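Local coordinates for protein demethyldecarbamoylnovobiocin O-methyltransferase (Streptomyces caeruleus, PDB 2WK1) that transfers a methyl group from S-adenosyl-L-methionine to the 4-hydroxyl of the noviose sugar, the penultimate step in making the antibiotic novobiocin, at residues I147-E152 with A162-N167; E92-C97 with I122-I127; E74-P79 with D272-Y277; N104-D109 with K233-G238. One frame throughout, in Å; residues are numbered along the deposited sequence.

Contact 1: I147-E152 with A162-N167. With SAH (S-adenosyl-L-homocysteine), chain B; SO4 (sulfate ion), chain C.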
loop_
_atom_site.group_PDB
_atom_site.type_symbol
_atom_site.label_atom_id
_atom_site.label_comp_id
_atom_site.label_asym_id
_atom_site.label_seq_id
_atom_site.Cartn_x
_atom_site.Cartn_y
_atom_site.Cartn_z
ATOM N N ILE A 147 21.149 7.395 15.179
ATOM C CA ILE A 147 22.510 7.757 14.839
ATOM C C ILE A 147 23.373 7.844 16.119
ATOM O O ILE A 147 22.904 8.344 17.127
ATOM C CB ILE A 147 22.471 9.108 14.090
ATOM C CG1 ILE A 147 21.749 8.943 12.729
ATOM C CG2 ILE A 147 23.872 9.694 13.903
ATOM C CD1 ILE A 147 21.596 10.261 11.945
ATOM N N PRO A 148 24.617 7.343 16.081
ATOM C CA PRO A 148 25.461 7.434 17.284
ATOM C C PRO A 148 25.854 8.864 17.572
ATOM O O PRO A 148 25.953 9.671 16.647
ATOM C CB PRO A 148 26.707 6.617 16.910
ATOM C CG PRO A 148 26.765 6.699 15.381
ATOM C CD PRO A 148 25.316 6.658 14.964
ATOM N N ASP A 149 26.037 9.164 18.850
ATOM C CA ASP A 149 26.638 10.410 19.265
ATOM C C ASP A 149 28.149 10.246 19.146
ATOM O O ASP A 149 28.749 9.526 19.941
ATOM C CB ASP A 149 26.232 10.702 20.711
ATOM C CG ASP A 149 26.800 12.003 21.243
ATOM O OD1 ASP A 149 27.675 12.602 20.598
ATOM O OD2 ASP A 149 26.347 12.421 22.327
ATOM N N VAL A 150 28.748 10.871 18.131
ATOM C CA VAL A 150 30.150 10.610 17.798
ATOM C C VAL A 150 31.133 11.167 18.827
ATOM O O VAL A 150 32.281 10.723 18.867
ATOM C CB VAL A 150 30.527 11.090 16.358
ATOM C CG1 VAL A 150 29.665 10.378 15.319
ATOM C CG2 VAL A 150 30.437 12.591 16.196
ATOM N N GLY A 151 30.668 12.111 19.646
ATOM C CA GLY A 151 31.461 12.627 20.769
ATOM C C GLY A 151 32.610 13.500 20.312
ATOM O O GLY A 151 32.763 13.802 19.119
ATOM N N GLU A 152 33.449 13.886 21.274
ATOM C CA GLU A 152 34.536 14.832 21.012
ATOM C C GLU A 152 35.626 14.288 20.073
ATOM O O GLU A 152 36.326 15.062 19.409
ATOM C CB GLU A 152 35.155 15.315 22.342
ATOM C CG GLU A 152 35.950 14.246 23.097
ATOM C CD GLU A 152 36.448 14.713 24.470
ATOM O OE1 GLU A 152 35.892 15.686 25.036
ATOM O OE2 GLU A 152 37.398 14.088 24.987
ATOM N N ALA A 162 25.914 16.968 14.462
ATOM C CA ALA A 162 25.172 16.569 15.674
ATOM C C ALA A 162 23.873 15.844 15.330
ATOM O O ALA A 162 22.815 16.114 15.912
ATOM C CB ALA A 162 24.901 17.773 16.607
ATOM N N LEU A 163 23.963 14.879 14.410
ATOM C CA LEU A 163 22.763 14.241 13.868
ATOM C C LEU A 163 22.078 13.338 14.878
ATOM O O LEU A 163 20.903 13.000 14.689
ATOM C CB LEU A 163 23.063 13.452 12.572
ATOM C CG LEU A 163 23.465 14.273 11.341
ATOM C CD1 LEU A 163 23.543 13.380 10.114
ATOM C CD2 LEU A 163 22.513 15.471 11.059
ATOM N N HIS A 164 22.781 12.909 15.927
ATOM C CA HIS A 164 22.136 12.158 17.000
ATOM C C HIS A 164 21.001 12.948 17.642
ATOM O O HIS A 164 20.117 12.366 18.253
ATOM C CB HIS A 164 23.161 11.758 18.058
ATOM C CG HIS A 164 23.857 12.929 18.659
ATOM N ND1 HIS A 164 24.905 13.569 18.026
ATOM C CD2 HIS A 164 23.594 13.637 19.784
ATOM C CE1 HIS A 164 25.285 14.599 18.768
ATOM N NE2 HIS A 164 24.488 14.674 19.818
ATOM N N ARG A 165 21.028 14.273 17.522
ATOM C CA ARG A 165 19.921 15.067 18.058
ATOM C C ARG A 165 18.615 14.784 17.334
ATOM O O ARG A 165 17.541 15.040 17.889
ATOM C CB ARG A 165 20.235 16.578 18.015
ATOM C CG ARG A 165 21.321 16.959 18.999
ATOM C CD ARG A 165 21.609 18.416 18.925
ATOM N NE ARG A 165 22.590 18.838 19.914
ATOM C CZ ARG A 165 22.820 20.115 20.199
ATOM N NH1 ARG A 165 22.185 21.064 19.533
ATOM N NH2 ARG A 165 23.681 20.441 21.135
ATOM N N ARG A 166 18.668 14.190 16.143
ATOM C CA ARG A 166 17.469 13.847 15.351
ATOM C C ARG A 166 16.906 12.461 15.722
ATOM O O ARG A 166 15.959 11.972 15.102
ATOM C CB ARG A 166 17.826 13.849 13.867
ATOM C CG ARG A 166 18.223 15.232 13.367
ATOM C CD ARG A 166 18.526 15.236 11.896
ATOM N NE ARG A 166 18.896 16.562 11.396
ATOM C CZ ARG A 166 18.952 16.897 10.110
ATOM N NH1 ARG A 166 18.683 16.004 9.166
ATOM N NH2 ARG A 166 19.314 18.132 9.767
ATOM N N ASN A 167 17.456 11.826 16.744
ATOM C CA ASN A 167 17.010 10.473 17.099
ATOM C C ASN A 167 15.567 10.326 17.554
ATOM O O ASN A 167 15.011 9.233 17.491
ATOM C CB ASN A 167 17.993 9.835 18.071
ATOM C CG ASN A 167 19.300 9.417 17.372
ATOM O OD1 ASN A 167 19.402 9.444 16.148
ATOM N ND2 ASN A 167 20.297 9.056 18.168
HETATM N N SAH B . 17.298 3.766 4.600
HETATM C CA SAH B . 16.249 4.352 5.502
HETATM C CB SAH B . 16.764 5.647 6.133
HETATM C CG SAH B . 17.951 5.447 7.065
HETATM S SD SAH B . 18.026 6.730 8.323
HETATM C C SAH B . 14.939 4.483 4.776
HETATM O O SAH B . 14.087 5.286 5.175
HETATM O OXT SAH B . 14.695 3.721 3.851
HETATM C "C5'" SAH B . 19.666 6.448 9.017
HETATM C "C4'" SAH B . 19.753 5.125 9.809
HETATM O "O4'" SAH B . 21.153 4.821 10.027
HETATM C "C3'" SAH B . 19.060 5.139 11.172
HETATM O "O3'" SAH B . 18.101 4.074 11.300
HETATM C "C2'" SAH B . 20.239 4.990 12.158
HETATM O "O2'" SAH B . 19.937 4.276 13.358
HETATM C "C1'" SAH B . 21.293 4.247 11.331
HETATM N N9 SAH B . 22.699 4.458 11.687
HETATM C C8 SAH B . 23.448 5.526 11.311
HETATM N N7 SAH B . 24.740 5.358 11.685
HETATM C C5 SAH B . 24.812 4.145 12.286
HETATM C C6 SAH B . 25.870 3.343 12.850
HETATM N N6 SAH B . 27.108 3.806 12.885
HETATM N N1 SAH B . 25.558 2.134 13.330
HETATM C C2 SAH B . 24.309 1.638 13.260
HETATM N N3 SAH B . 23.266 2.308 12.758
HETATM C C4 SAH B . 23.495 3.536 12.249
HETATM S S SO4 C . 25.009 17.226 22.479
HETATM O O1 SO4 C . 24.853 18.625 22.923
HETATM O O2 SO4 C . 26.334 17.070 21.876
HETATM O O3 SO4 C . 23.949 16.974 21.501
HETATM O O4 SO4 C . 24.855 16.326 23.635
HETATM O O HOH W 1 26.705 12.311 16.247
#
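Asp149 lays its carboxylate over one face of the His164 imidazole, the two planes only 6° apart and Asp149 CG 3.7 Å above the ring plane of His164, over its centre. The Asp149 CB methylene sits over the same face in a CH-pi contact. His164 CG stands between its own backbone N and carbonyl carbon (chi1 59°), which sets the ring against Asp149. Both ring nitrogens have partners: ND1 lies against a water that donates to Pro148 O and accepts from Val150 N, while His164 NE2 donates to a sulfate oxygen, O3, at 2.9 Å. That sulfate, probably from the crystallisation liquor, is also held by Arg165. Further along, the Asn167 amide pairs with both the N and the O of Ile147. Asn167 ND2 gives a nearly straight bond (176°) to a lone pair of Ile147 O at 2.9 Å, and Asn167 OD1 receives Ile147 N, also at 2.9 Å but more bent. Beside this pair Ile147 CD1 packs on Leu163 CB at 3.6 Å. The segments flank helix 156-161, so the contact closes a loop excursion beside the cofactor pocket, where Pro148 CD lies 3.6 Å from N7 of S-adenosylhomocysteine. Using both ends of one amide fixes the rotation of Asn167 and holds the Ile147 backbone next to the nucleoside, whereas the carboxylate and sulfate near His164 would be expected to favour a protonated imidazole in this crystal.

Contact 2: E92-C97 with I122-I127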
loop_
_atom_site.group_PDB
_atom_site.type_symbol
_atom_site.label_atom_id
_atom_site.label_comp_id
_atom_site.label_asym_id
_atom_site.label_seq_id
_atom_site.Cartn_x
_atom_site.Cartn_y
_atom_site.Cartn_z
ATOM N N GLU A 92 12.990 3.271 -6.780
ATOM C CA GLU A 92 13.110 2.756 -8.132
ATOM C C GLU A 92 14.542 2.317 -8.457
ATOM O O GLU A 92 14.747 1.320 -9.137
ATOM C CB GLU A 92 12.578 3.760 -9.175
ATOM C CG GLU A 92 11.054 3.906 -9.141
ATOM C CD GLU A 92 10.469 5.060 -9.982
ATOM O OE1 GLU A 92 11.175 6.071 -10.256
ATOM O OE2 GLU A 92 9.257 4.975 -10.319
ATOM N N ASN A 93 15.532 3.052 -7.945
ATOM C CA ASN A 93 16.928 2.642 -8.095
ATOM C C ASN A 93 17.218 1.293 -7.450
ATOM O O ASN A 93 17.919 0.465 -8.017
ATOM C CB ASN A 93 17.839 3.737 -7.532
ATOM C CG ASN A 93 19.288 3.301 -7.412
ATOM O OD1 ASN A 93 19.732 2.981 -6.308
ATOM N ND2 ASN A 93 20.010 3.248 -8.531
ATOM N N ILE A 94 16.698 1.072 -6.245
ATOM C CA ILE A 94 16.848 -0.247 -5.609
ATOM C C ILE A 94 16.259 -1.325 -6.512
ATOM O O ILE A 94 16.875 -2.362 -6.757
ATOM C CB ILE A 94 16.153 -0.319 -4.244
ATOM C CG1 ILE A 94 16.866 0.561 -3.256
ATOM C CG2 ILE A 94 16.103 -1.776 -3.707
ATOM C CD1 ILE A 94 16.117 0.704 -1.916
ATOM N N ARG A 95 15.043 -1.091 -7.003
ATOM C CA ARG A 95 14.406 -2.067 -7.869
ATOM C C ARG A 95 15.246 -2.371 -9.107
ATOM O O ARG A 95 15.407 -3.537 -9.478
ATOM C CB ARG A 95 12.997 -1.626 -8.238
ATOM C CG ARG A 95 12.259 -2.657 -9.076
ATOM C CD ARG A 95 10.988 -2.166 -9.538
ATOM N NE ARG A 95 10.330 -3.062 -10.448
ATOM C CZ ARG A 95 9.098 -2.834 -10.885
ATOM N NH1 ARG A 95 8.447 -1.748 -10.482
ATOM N NH2 ARG A 95 8.519 -3.714 -11.681
ATOM N N GLN A 96 15.733 -1.321 -9.759
ATOM C CA GLN A 96 16.523 -1.532 -10.961
ATOM C C GLN A 96 17.805 -2.321 -10.667
ATOM O O GLN A 96 18.169 -3.238 -11.412
ATOM C CB GLN A 96 16.840 -0.193 -11.626
ATOM C CG GLN A 96 15.626 0.573 -12.189
ATOM C CD GLN A 96 14.909 -0.040 -13.381
ATOM O OE1 GLN A 96 14.044 -0.911 -13.228
ATOM N NE2 GLN A 96 15.189 0.496 -14.574
ATOM N N CYS A 97 18.506 -1.971 -9.598
ATOM C CA CYS A 97 19.745 -2.672 -9.261
ATOM C C CYS A 97 19.492 -4.123 -8.875
ATOM O O CYS A 97 20.217 -5.010 -9.319
ATOM C CB CYS A 97 20.491 -1.930 -8.138
ATOM S SG CYS A 97 21.198 -0.349 -8.597
ATOM N N ILE A 122 12.386 -3.802 3.115
ATOM C CA ILE A 122 11.146 -4.476 2.750
ATOM C C ILE A 122 11.051 -4.559 1.247
ATOM O O ILE A 122 10.685 -5.603 0.721
ATOM C CB ILE A 122 9.932 -3.760 3.391
ATOM C CG1 ILE A 122 9.969 -3.909 4.913
ATOM C CG2 ILE A 122 8.608 -4.283 2.824
ATOM C CD1 ILE A 122 9.029 -2.970 5.665
ATOM N N LEU A 123 11.349 -3.475 0.534
ATOM C CA LEU A 123 11.363 -3.558 -0.916
ATOM C C LEU A 123 12.317 -4.628 -1.432
ATOM O O LEU A 123 11.956 -5.411 -2.317
ATOM C CB LEU A 123 11.690 -2.192 -1.552
ATOM C CG LEU A 123 11.704 -2.211 -3.104
ATOM C CD1 LEU A 123 10.376 -2.567 -3.701
ATOM C CD2 LEU A 123 12.209 -0.885 -3.684
ATOM N N MET A 124 13.534 -4.659 -0.905
ATOM C CA MET A 124 14.488 -5.683 -1.340
ATOM C C MET A 124 13.901 -7.080 -1.175
ATOM O O MET A 124 14.006 -7.916 -2.069
ATOM C CB MET A 124 15.778 -5.549 -0.553
ATOM C CG MET A 124 16.548 -4.290 -0.860
ATOM S SD MET A 124 18.099 -4.258 0.151
ATOM C CE MET A 124 18.822 -2.712 -0.443
ATOM N N ARG A 125 13.294 -7.360 -0.020
ATOM C CA ARG A 125 12.708 -8.669 0.176
ATOM C C ARG A 125 11.537 -8.912 -0.765
ATOM O O ARG A 125 11.366 -10.017 -1.269
ATOM C CB ARG A 125 12.264 -8.856 1.632
ATOM C CG ARG A 125 11.605 -10.193 1.936
ATOM C CD ARG A 125 12.537 -11.354 1.779
ATOM N NE ARG A 125 11.900 -12.679 1.804
ATOM C CZ ARG A 125 11.539 -13.362 0.727
ATOM N NH1 ARG A 125 11.660 -12.840 -0.465
ATOM N NH2 ARG A 125 11.107 -14.606 0.842
ATOM N N GLY A 126 10.738 -7.881 -1.009
ATOM C CA GLY A 126 9.631 -7.999 -1.955
ATOM C C GLY A 126 10.061 -8.285 -3.375
ATOM O O GLY A 126 9.390 -9.029 -4.066
ATOM N N ILE A 127 11.172 -7.703 -3.817
ATOM C CA ILE A 127 11.665 -7.962 -5.165
ATOM C C ILE A 127 12.068 -9.433 -5.261
ATOM O O ILE A 127 11.761 -10.106 -6.243
ATOM C CB ILE A 127 12.828 -7.036 -5.518
ATOM C CG1 ILE A 127 12.411 -5.560 -5.519
ATOM C CG2 ILE A 127 13.388 -7.429 -6.878
ATOM C CD1 ILE A 127 13.599 -4.605 -5.352
#
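Helices 92-97 and 122-127 run in roughly the same direction, their axes 10.0 Å apart at closest approach and inclined by 35° (signed crossing angle -35°). The closest CA pair is that of Arg95 and Ile127, 7.0 Å apart, and side chains fill the interval without any hydrogen bond between the segments. Ile94 carries most of the contact through one branch. Because Ile94 CG2 is anti to the backbone N (CG1 at chi1 -68°), this methyl projects across the interface and meets three residues of the partner helix: Met124 CG at 3.8 Å, Leu123 CD2 at 4.0 Å and Ile127 CD1 at 4.1 Å. The Ile94 and Met124 side chains cross at about a right angle, so the isoleucine methyl abuts the thioether chain near its root. Such a pair of roughly parallel helices on one face of a central beta-sheet is a familiar element of the Rossmann-like methyltransferase fold; here strand 109-113 connects them, and Met124 also lies near Glu112, a cofactor-binding residue. One helical turn past Leu123, Ile127 reaches over with CD1 to touch Arg95 CA at 3.7 Å, a side-chain tip resting against the opposing backbone. The extended Arg95 chain contributes its CB to this apolar patch and carries its guanidinium away to helix 35-47, where NH1 forms a salt bridge with Asp40. From that same helix Leu39 touches Ile127 and Leu46 touches Leu123.

Contact 3: E74-P79 with D272-Y277. With SO4 (sulfate ion), chain D.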
loop_
_atom_site.group_PDB
_atom_site.type_symbol
_atom_site.label_atom_id
_atom_site.label_comp_id
_atom_site.label_asym_id
_atom_site.label_seq_id
_atom_site.Cartn_x
_atom_site.Cartn_y
_atom_site.Cartn_z
ATOM N N GLU A 74 11.170 12.662 -4.712
ATOM C CA GLU A 74 12.616 12.791 -4.615
ATOM C C GLU A 74 13.159 12.496 -3.224
ATOM O O GLU A 74 14.330 12.630 -2.976
ATOM C CB GLU A 74 13.062 14.157 -5.132
ATOM C CG GLU A 74 12.837 14.303 -6.628
ATOM C CD GLU A 74 13.244 15.627 -7.190
ATOM O OE1 GLU A 74 13.086 16.653 -6.492
ATOM O OE2 GLU A 74 13.691 15.634 -8.358
ATOM N N GLY A 75 12.302 12.051 -2.316
ATOM C CA GLY A 75 12.754 11.658 -0.986
ATOM C C GLY A 75 13.286 12.811 -0.164
ATOM O O GLY A 75 14.280 12.674 0.549
ATOM N N ARG A 76 12.577 13.940 -0.230
ATOM C CA ARG A 76 13.053 15.161 0.419
ATOM C C ARG A 76 12.298 15.559 1.661
ATOM O O ARG A 76 12.357 16.701 2.122
ATOM C CB ARG A 76 13.111 16.290 -0.616
ATOM C CG ARG A 76 14.395 16.200 -1.426
ATOM C CD ARG A 76 15.564 16.627 -0.500
ATOM N NE ARG A 76 16.866 16.651 -1.134
ATOM C CZ ARG A 76 17.403 17.712 -1.721
ATOM N NH1 ARG A 76 16.750 18.881 -1.777
ATOM N NH2 ARG A 76 18.612 17.605 -2.231
ATOM N N ASP A 77 11.629 14.593 2.261
ATOM C CA ASP A 77 11.020 14.761 3.558
ATOM C C ASP A 77 11.104 13.476 4.386
ATOM O O ASP A 77 11.589 12.427 3.895
ATOM C CB ASP A 77 9.576 15.299 3.440
ATOM C CG ASP A 77 8.605 14.345 2.762
ATOM O OD1 ASP A 77 8.993 13.221 2.376
ATOM O OD2 ASP A 77 7.404 14.720 2.681
ATOM N N TRP A 78 10.658 13.572 5.636
ATOM C CA TRP A 78 10.460 12.404 6.488
ATOM C C TRP A 78 8.967 12.121 6.556
ATOM O O TRP A 78 8.236 12.911 7.127
ATOM C CB TRP A 78 10.942 12.642 7.930
ATOM C CG TRP A 78 12.414 12.812 8.129
ATOM C CD1 TRP A 78 13.422 12.322 7.348
ATOM C CD2 TRP A 78 13.045 13.490 9.229
ATOM N NE1 TRP A 78 14.647 12.687 7.875
ATOM C CE2 TRP A 78 14.440 13.394 9.031
ATOM C CE3 TRP A 78 12.563 14.169 10.356
ATOM C CZ2 TRP A 78 15.364 13.949 9.924
ATOM C CZ3 TRP A 78 13.487 14.729 11.238
ATOM C CH2 TRP A 78 14.868 14.609 11.011
ATOM N N PRO A 79 8.493 11.009 5.983
ATOM C CA PRO A 79 7.055 10.719 6.101
ATOM C C PRO A 79 6.611 10.526 7.559
ATOM O O PRO A 79 7.321 9.932 8.365
ATOM C CB PRO A 79 6.883 9.439 5.271
ATOM C CG PRO A 79 8.038 9.497 4.313
ATOM C CD PRO A 79 9.172 10.049 5.102
ATOM N N ASP A 272 18.971 10.973 -8.020
ATOM C CA ASP A 272 18.017 12.060 -7.818
ATOM C C ASP A 272 18.782 13.327 -7.437
ATOM O O ASP A 272 19.854 13.569 -8.015
ATOM C CB ASP A 272 16.884 11.650 -6.852
ATOM C CG ASP A 272 17.380 11.155 -5.497
ATOM O OD1 ASP A 272 18.574 11.303 -5.167
ATOM O OD2 ASP A 272 16.531 10.639 -4.745
ATOM N N ARG A 273 18.286 14.129 -6.498
ATOM C CA ARG A 273 19.031 15.306 -6.059
ATOM C C ARG A 273 20.038 14.960 -4.968
ATOM O O ARG A 273 20.760 15.865 -4.503
ATOM C CB ARG A 273 18.071 16.378 -5.532
ATOM C CG ARG A 273 17.021 16.762 -6.559
ATOM C CD ARG A 273 16.150 17.881 -6.048
ATOM N NE ARG A 273 16.798 19.190 -5.972
ATOM C CZ ARG A 273 16.702 20.150 -6.890
ATOM N NH1 ARG A 273 16.079 19.946 -8.038
ATOM N NH2 ARG A 273 17.293 21.312 -6.673
ATOM N N ASP A 274 20.105 13.687 -4.541
ATOM C CA ASP A 274 20.912 13.279 -3.382
ATOM C C ASP A 274 21.795 12.063 -3.632
ATOM O O ASP A 274 23.009 12.097 -3.373
ATOM C CB ASP A 274 20.023 12.984 -2.192
ATOM C CG ASP A 274 19.355 14.230 -1.671
ATOM O OD1 ASP A 274 20.043 15.066 -1.016
ATOM O OD2 ASP A 274 18.149 14.409 -1.930
ATOM N N GLY A 275 21.204 10.988 -4.112
ATOM C CA GLY A 275 21.901 9.709 -4.166
ATOM C C GLY A 275 22.701 9.487 -5.426
ATOM O O GLY A 275 22.416 10.066 -6.492
ATOM N N VAL A 276 23.682 8.602 -5.305
ATOM C CA VAL A 276 24.467 8.100 -6.434
ATOM C C VAL A 276 24.681 6.598 -6.247
ATOM O O VAL A 276 24.453 6.056 -5.160
ATOM C CB VAL A 276 25.851 8.808 -6.568
ATOM C CG1 VAL A 276 25.678 10.359 -6.704
ATOM C CG2 VAL A 276 26.740 8.514 -5.367
ATOM N N TYR A 277 25.164 5.924 -7.286
ATOM C CA TYR A 277 25.523 4.533 -7.192
ATOM C C TYR A 277 26.619 4.196 -8.168
ATOM O O TYR A 277 26.855 4.942 -9.116
ATOM C CB TYR A 277 24.288 3.617 -7.385
ATOM C CG TYR A 277 23.742 3.537 -8.777
ATOM C CD1 TYR A 277 23.063 4.578 -9.357
ATOM C CD2 TYR A 277 23.859 2.377 -9.494
ATOM C CE1 TYR A 277 22.554 4.478 -10.640
ATOM C CE2 TYR A 277 23.338 2.266 -10.771
ATOM C CZ TYR A 277 22.707 3.341 -11.345
ATOM O OH TYR A 277 22.188 3.219 -12.625
HETATM S S SO4 D . 19.064 20.934 -3.482
HETATM O O1 SO4 D . 20.268 21.623 -3.949
HETATM O O2 SO4 D . 19.140 19.587 -4.023
HETATM O O3 SO4 D . 17.898 21.661 -4.014
HETATM O O4 SO4 D . 19.011 20.909 -2.021
HETATM O O HOH W 2 16.561 13.875 -4.171
#
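Two arginines from distant parts of the chain, Arg76 and Arg273, converge on one sulfate ion, probably taken from the crystallisation liquor, with Arg273 CB over one face of the Arg76 guanidinium. Arg76 NH1 lies 4.2 Å from Arg273 NE, a closeness that the shared anion probably makes tolerable: Arg76 NH2 donates to sulfate O2 at 2.7 Å and Arg273 NH2 to sulfate O3 at 2.7 Å. Arg76 also grips Asp274 side-on in a salt bridge. Arg76 NE reaches the syn lone pair of Asp274 OD2 at 2.7 Å, while its NH2 meets Asp274 OD1 from above a carboxylate plane turned 59° from the guanidinium. A bend in the Arg76 chain (chi2 -72°) directs its NE edge toward this partner. Glu74 crosses Arg273 obliquely and brings carboxylate OE1 of Glu74 to 3.3 Å from Arg273 CD. Between the segments one water donates to Glu74 O and Asp274 OD2 and accepts from Arg273 N, while Arg90 of helix 87-103 forms a salt bridge with Asp272 OD2. Asp272 OD1 accepts from Asp274 N and Gly275 N, an Asx turn extended to an Asx motif by the second bond. Gly75 ends helix 69-73 in a Schellman motif, so the contact joins a helix C-terminus to an Asx-motif loop leading into strand 276-279, with Asp274 close to Asp244, a predicted magnesium ligand of this TylF-family methyltransferase.

Contact 4: N104-D109 with K233-G238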
loop_
_atom_site.group_PDB
_atom_site.type_symbol
_atom_site.label_atom_id
_atom_site.label_comp_id
_atom_site.label_asym_id
_atom_site.label_seq_id
_atom_site.Cartn_x
_atom_site.Cartn_y
_atom_site.Cartn_z
ATOM N N ASN A 104 21.057 -10.927 -14.298
ATOM C CA ASN A 104 22.412 -11.273 -14.721
ATOM C C ASN A 104 23.076 -12.321 -13.833
ATOM O O ASN A 104 24.250 -12.632 -14.005
ATOM C CB ASN A 104 23.264 -10.019 -14.801
ATOM C CG ASN A 104 22.951 -9.185 -16.015
ATOM O OD1 ASN A 104 23.168 -9.630 -17.158
ATOM N ND2 ASN A 104 22.497 -7.968 -15.806
ATOM N N ASN A 105 22.335 -12.858 -12.883
ATOM C CA ASN A 105 22.836 -13.869 -11.971
ATOM C C ASN A 105 24.150 -13.477 -11.306
ATOM O O ASN A 105 25.057 -14.278 -11.131
ATOM C CB ASN A 105 22.958 -15.197 -12.714
ATOM C CG ASN A 105 21.618 -15.701 -13.172
ATOM O OD1 ASN A 105 20.729 -15.939 -12.350
ATOM N ND2 ASN A 105 21.439 -15.806 -14.472
ATOM N N VAL A 106 24.220 -12.222 -10.870
ATOM C CA VAL A 106 25.364 -11.783 -10.079
ATOM C C VAL A 106 25.205 -12.355 -8.672
ATOM O O VAL A 106 24.163 -12.132 -8.043
ATOM C CB VAL A 106 25.417 -10.249 -9.996
ATOM C CG1 VAL A 106 26.519 -9.762 -9.032
ATOM C CG2 VAL A 106 25.549 -9.611 -11.383
ATOM N N PRO A 107 26.181 -13.120 -8.164
ATOM C CA PRO A 107 25.969 -13.753 -6.859
ATOM C C PRO A 107 25.950 -12.750 -5.714
ATOM O O PRO A 107 26.660 -11.721 -5.743
ATOM C CB PRO A 107 27.176 -14.669 -6.689
ATOM C CG PRO A 107 28.093 -14.357 -7.753
ATOM C CD PRO A 107 27.449 -13.527 -8.785
ATOM N N GLY A 108 25.195 -13.088 -4.677
ATOM C CA GLY A 108 25.296 -12.389 -3.417
ATOM C C GLY A 108 23.980 -12.019 -2.760
ATOM O O GLY A 108 22.908 -12.023 -3.380
ATOM N N ASP A 109 24.114 -11.686 -1.477
ATOM C CA ASP A 109 23.005 -11.200 -0.692
ATOM C C ASP A 109 22.802 -9.700 -0.923
ATOM O O ASP A 109 23.549 -9.033 -1.664
ATOM C CB ASP A 109 23.240 -11.525 0.768
ATOM C CG ASP A 109 23.100 -13.016 1.079
ATOM O OD1 ASP A 109 22.443 -13.759 0.289
ATOM O OD2 ASP A 109 23.646 -13.413 2.142
ATOM N N LYS A 233 33.204 -7.546 -0.077
ATOM C CA LYS A 233 32.260 -8.637 -0.323
ATOM C C LYS A 233 31.446 -8.465 -1.600
ATOM O O LYS A 233 30.774 -9.400 -2.028
ATOM C CB LYS A 233 31.285 -8.741 0.841
ATOM C CG LYS A 233 31.954 -9.002 2.157
ATOM C CD LYS A 233 30.928 -9.190 3.266
ATOM C CE LYS A 233 31.542 -9.203 4.654
ATOM N NZ LYS A 233 32.454 -10.370 4.825
ATOM N N VAL A 234 31.489 -7.273 -2.212
ATOM C CA VAL A 234 30.641 -6.981 -3.360
ATOM C C VAL A 234 31.174 -7.681 -4.612
ATOM O O VAL A 234 32.345 -7.504 -5.016
ATOM C CB VAL A 234 30.488 -5.455 -3.589
ATOM C CG1 VAL A 234 29.682 -5.165 -4.855
ATOM C CG2 VAL A 234 29.785 -4.830 -2.400
ATOM N N SER A 235 30.314 -8.485 -5.227
ATOM C CA SER A 235 30.659 -9.209 -6.428
ATOM C C SER A 235 30.882 -8.282 -7.622
ATOM O O SER A 235 30.294 -7.218 -7.737
ATOM C CB SER A 235 29.511 -10.139 -6.800
ATOM O OG SER A 235 29.306 -11.079 -5.778
ATOM N N VAL A 236 31.686 -8.745 -8.570
ATOM C CA VAL A 236 31.775 -8.067 -9.853
ATOM C C VAL A 236 30.406 -8.152 -10.506
ATOM O O VAL A 236 29.790 -9.240 -10.594
ATOM C CB VAL A 236 32.853 -8.714 -10.731
ATOM C CG1 VAL A 236 32.817 -8.141 -12.154
ATOM C CG2 VAL A 236 34.208 -8.510 -10.087
ATOM N N GLY A 237 29.902 -7.002 -10.957
ATOM C CA GLY A 237 28.555 -6.884 -11.483
ATOM C C GLY A 237 27.564 -6.357 -10.465
ATOM O O GLY A 237 26.463 -6.006 -10.836
ATOM N N GLY A 238 27.972 -6.330 -9.197
ATOM C CA GLY A 238 27.113 -5.839 -8.124
ATOM C C GLY A 238 27.169 -4.337 -8.007
ATOM O O GLY A 238 27.916 -3.663 -8.714
#
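The loop leading from helix 87-103 into strand 109-113, opened by a Schellman motif at Asn105, here meets a type II beta turn, Ser235 to Gly238, ahead of strand 238-242. Val106 sets both methyls against the turn. With chi1 at 173°, Val106 directs CG1 to 3.7 Å from Gly238 N and 3.8 Å from Ser235 CB, while Val106 CG2 rests 3.8 Å from Gly237 O. Gly237, with positive phi at the third position of the turn, presents bare backbone to the valine. Next to this apolar contact Ser235 OG donates to Pro107 O at 2.7 Å, approaching from above the carbonyl plane, 37° out of it. Arg136 takes up the carbonyls of Val106 and Gly108, and Gln279 that of Gly237. One short hydroxyl bond beside a valine fitted against glycine backbone thus ties together two loops that lead into inner strands of the sheet, without any charged pair between them.

Overall arrangement
Burial and chemistry change together across this fold. Contact 2 is the buried one, a purely apolar helix pair, whereas contacts 1 and 3 lie at the surface and use charged and polar groups (an amide in contact 1), each with a sulfate bound alongside in the crystal; contact 4, partly buried, mixes one hydroxyl bond with valine packing. Helix 87-103 is shared ground: contact 2 lies on it, contact 4 begins just past its C-terminus, and Tyr277 of contact 3 packs on its Asn93 and Cys97. Contact 1, nested in the chain between the segments of contact 3, touches it through Arg166 and Trp78. Contacts 1 and 4 lie on opposite sides of the chain's centre; contact 1 borders the cofactor, contact 4 no annotated site.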